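Local coordinates for protein MFP2B (Ascaris suum, PDB 2BJR) that probably promotes the polymerisation of major sperm protein that drives the amoeboid crawling of nematode sperm, at residues 49-60 / 72-80. Residues are numbered along the deposited sequence; the frame is centred on the assembly and turned at random.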
# COMPACT_ATOMS: atom_id res chain seq x y z
N ALA A 49 -8.98 4.39 -6.31
CA ALA A 49 -9.23 4.93 -5.02
C ALA A 49 -7.91 5.03 -4.25
O ALA A 49 -6.91 4.37 -4.63
CB ALA A 49 -10.18 4.04 -4.26
N TRP A 50 -7.91 5.88 -3.24
CA TRP A 50 -6.73 6.05 -2.37
C TRP A 50 -7.13 6.51 -1.00
O TRP A 50 -8.25 6.95 -0.78
CB TRP A 50 -5.72 7.01 -2.98
CG TRP A 50 -6.17 8.46 -3.11
CD1 TRP A 50 -5.97 9.46 -2.20
CD2 TRP A 50 -6.90 9.05 -4.19
NE1 TRP A 50 -6.51 10.64 -2.65
CE2 TRP A 50 -7.09 10.41 -3.87
CE3 TRP A 50 -7.41 8.57 -5.40
CZ2 TRP A 50 -7.77 11.31 -4.72
CZ3 TRP A 50 -8.10 9.46 -6.24
CH2 TRP A 50 -8.24 10.81 -5.91
N ASN A 51 -6.23 6.30 -0.05
CA ASN A 51 -6.40 6.72 1.30
C ASN A 51 -6.00 8.19 1.50
O ASN A 51 -4.87 8.57 1.20
CB ASN A 51 -5.49 5.86 2.18
CG ASN A 51 -5.63 6.13 3.67
OD1 ASN A 51 -5.92 7.27 4.11
ND2 ASN A 51 -5.27 5.10 4.47
N ASN A 52 -6.92 8.99 2.02
CA ASN A 52 -6.59 10.32 2.58
C ASN A 52 -7.25 10.48 3.94
O ASN A 52 -8.47 10.41 4.08
CB ASN A 52 -7.04 11.47 1.62
CG ASN A 52 -6.52 12.83 2.07
OD1 ASN A 52 -5.51 12.90 2.78
ND2 ASN A 52 -7.19 13.91 1.65
N GLY A 53 -6.44 10.63 4.97
CA GLY A 53 -6.95 10.71 6.33
C GLY A 53 -7.68 9.48 6.83
O GLY A 53 -8.55 9.59 7.68
N GLY A 54 -7.39 8.30 6.27
CA GLY A 54 -8.04 7.10 6.71
C GLY A 54 -9.30 6.70 5.99
O GLY A 54 -9.89 5.67 6.31
N VAL A 55 -9.68 7.48 4.98
CA VAL A 55 -10.90 7.22 4.21
C VAL A 55 -10.69 7.27 2.73
O VAL A 55 -9.67 7.77 2.24
CB VAL A 55 -12.03 8.26 4.60
CG1 VAL A 55 -12.23 8.23 6.10
CG2 VAL A 55 -11.69 9.62 4.14
N ILE A 56 -11.68 6.73 2.01
CA ILE A 56 -11.67 6.62 0.56
C ILE A 56 -11.81 7.99 -0.12
O ILE A 56 -12.76 8.75 0.16
CB ILE A 56 -12.85 5.69 0.08
CG1 ILE A 56 -12.67 4.26 0.56
CG2 ILE A 56 -13.00 5.71 -1.45
CD1 ILE A 56 -13.93 3.37 0.28
N GLU A 57 -10.87 8.29 -1.01
CA GLU A 57 -11.05 9.27 -2.07
C GLU A 57 -10.89 8.49 -3.36
O GLU A 57 -10.37 7.36 -3.36
CB GLU A 57 -10.02 10.38 -1.95
CG GLU A 57 -10.30 11.33 -0.78
CD GLU A 57 -9.46 12.61 -0.77
OE1 GLU A 57 -8.80 12.94 -1.76
OE2 GLU A 57 -9.46 13.31 0.26
N CYS A 58 -11.39 9.01 -4.47
CA CYS A 58 -11.34 8.29 -5.70
C CYS A 58 -11.45 9.21 -6.92
O CYS A 58 -11.79 10.39 -6.80
CB CYS A 58 -12.41 7.20 -5.74
SG CYS A 58 -14.07 7.87 -5.40
N SER A 59 -11.13 8.65 -8.07
CA SER A 59 -11.07 9.36 -9.35
C SER A 59 -11.47 8.46 -10.50
O SER A 59 -10.95 7.35 -10.63
CB SER A 59 -9.66 9.89 -9.60
OG SER A 59 -9.57 10.57 -10.85
N PHE A 60 -12.40 8.94 -11.35
CA PHE A 60 -12.86 8.19 -12.50
C PHE A 60 -12.92 9.17 -13.69
O PHE A 60 -13.24 10.34 -13.48
CB PHE A 60 -14.27 7.60 -12.28
CG PHE A 60 -14.33 6.56 -11.21
CD1 PHE A 60 -14.42 6.93 -9.91
CD2 PHE A 60 -14.17 5.20 -11.52
CE1 PHE A 60 -14.44 6.00 -8.91
CE2 PHE A 60 -14.21 4.26 -10.52
CZ PHE A 60 -14.32 4.65 -9.23
N ASP A 72 -19.94 14.48 -7.67
CA ASP A 72 -19.79 13.87 -8.99
C ASP A 72 -20.34 12.42 -9.00
O ASP A 72 -21.06 12.02 -9.90
CB ASP A 72 -18.31 13.85 -9.39
CG ASP A 72 -17.66 15.24 -9.50
OD1 ASP A 72 -18.37 16.23 -9.83
OD2 ASP A 72 -16.42 15.41 -9.34
N LEU A 73 -20.00 11.65 -7.98
CA LEU A 73 -20.10 10.18 -8.07
C LEU A 73 -21.26 9.58 -7.30
O LEU A 73 -21.60 8.40 -7.47
CB LEU A 73 -18.80 9.55 -7.53
CG LEU A 73 -17.54 9.93 -8.31
CD1 LEU A 73 -16.31 9.49 -7.55
CD2 LEU A 73 -17.56 9.32 -9.66
N GLY A 74 -21.88 10.36 -6.44
CA GLY A 74 -22.79 9.82 -5.47
C GLY A 74 -22.00 9.33 -4.28
O GLY A 74 -20.77 9.48 -4.21
N GLY A 75 -22.70 8.73 -3.33
CA GLY A 75 -22.10 8.45 -2.03
C GLY A 75 -21.14 7.26 -1.98
O GLY A 75 -20.37 7.17 -1.02
N GLN A 76 -21.19 6.38 -2.97
CA GLN A 76 -20.43 5.14 -2.93
C GLN A 76 -19.92 4.65 -4.29
O GLN A 76 -20.56 4.84 -5.37
CB GLN A 76 -21.16 4.01 -2.18
CG GLN A 76 -22.60 3.70 -2.59
CD GLN A 76 -23.66 4.63 -1.97
OE1 GLN A 76 -24.70 4.88 -2.61
NE2 GLN A 76 -23.41 5.15 -0.76
N ILE A 77 -18.73 4.04 -4.22
CA ILE A 77 -18.14 3.31 -5.31
C ILE A 77 -17.90 1.89 -4.83
O ILE A 77 -18.32 1.54 -3.72
CB ILE A 77 -16.80 3.94 -5.74
CG1 ILE A 77 -15.83 4.06 -4.55
CG2 ILE A 77 -17.03 5.32 -6.35
CD1 ILE A 77 -14.37 4.02 -4.98
N GLN A 78 -17.27 1.09 -5.66
CA GLN A 78 -16.83 -0.24 -5.22
C GLN A 78 -15.31 -0.34 -5.34
O GLN A 78 -14.74 0.29 -6.25
CB GLN A 78 -17.51 -1.32 -6.02
CG GLN A 78 -18.98 -1.47 -5.65
CD GLN A 78 -19.78 -2.19 -6.69
OE1 GLN A 78 -20.02 -1.64 -7.74
NE2 GLN A 78 -20.24 -3.40 -6.38
N VAL A 79 -14.71 -1.11 -4.43
CA VAL A 79 -13.26 -1.40 -4.41
C VAL A 79 -13.07 -2.88 -4.52
O VAL A 79 -13.75 -3.70 -3.83
CB VAL A 79 -12.60 -0.82 -3.16
CG1 VAL A 79 -11.08 -1.12 -3.12
CG2 VAL A 79 -12.84 0.68 -3.13
N LEU A 80 -12.26 -3.28 -5.47
CA LEU A 80 -11.96 -4.68 -5.67
C LEU A 80 -11.42 -5.27 -4.36
O LEU A 80 -10.60 -4.64 -3.67
CB LEU A 80 -10.94 -4.86 -6.75
CG LEU A 80 -10.65 -6.29 -7.23
CD1 LEU A 80 -11.91 -6.98 -7.76
CD2 LEU A 80 -9.60 -6.20 -8.32
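I77 lays its CD1 methyl against C58, 3.8 Å from CB of C58, and also reaches CG2 of I56 and CB of A49. This is packing inside one six-stranded antiparallel sheet: strands 34-40 and 43-52 separate 76-81 from the hairpin partner 55-62 in strand order, yet the sheet twists and bends enough for the segments 55-60 and 76-80 to run at 92° to each other, 9.2 Å apart at their axes, and to meet by side chains alone. With chi1 at 55°, CG1 of I77 sits between the backbone N and the carbonyl carbon and carries CD1 to C58, while CG2, anti to that carbon, goes to the ring of F60, 3.7 Å from CE1 of F60. L73, at the end of helix 70-73, comes at the same ring crosswise, with CD2 4.0 Å from CD1 of F60. W38 of strand 34-40 also meets this ring and donates NE1 to the L73 carbonyl, tying the helix end to the sheet. Farther along, V79 CG2 lies 4.4 Å from CB of A49 and 4.5 Å from CD1 of I56. Between helix end and sheet, SG of C58 packs 3.5 Å from CD1 of L73.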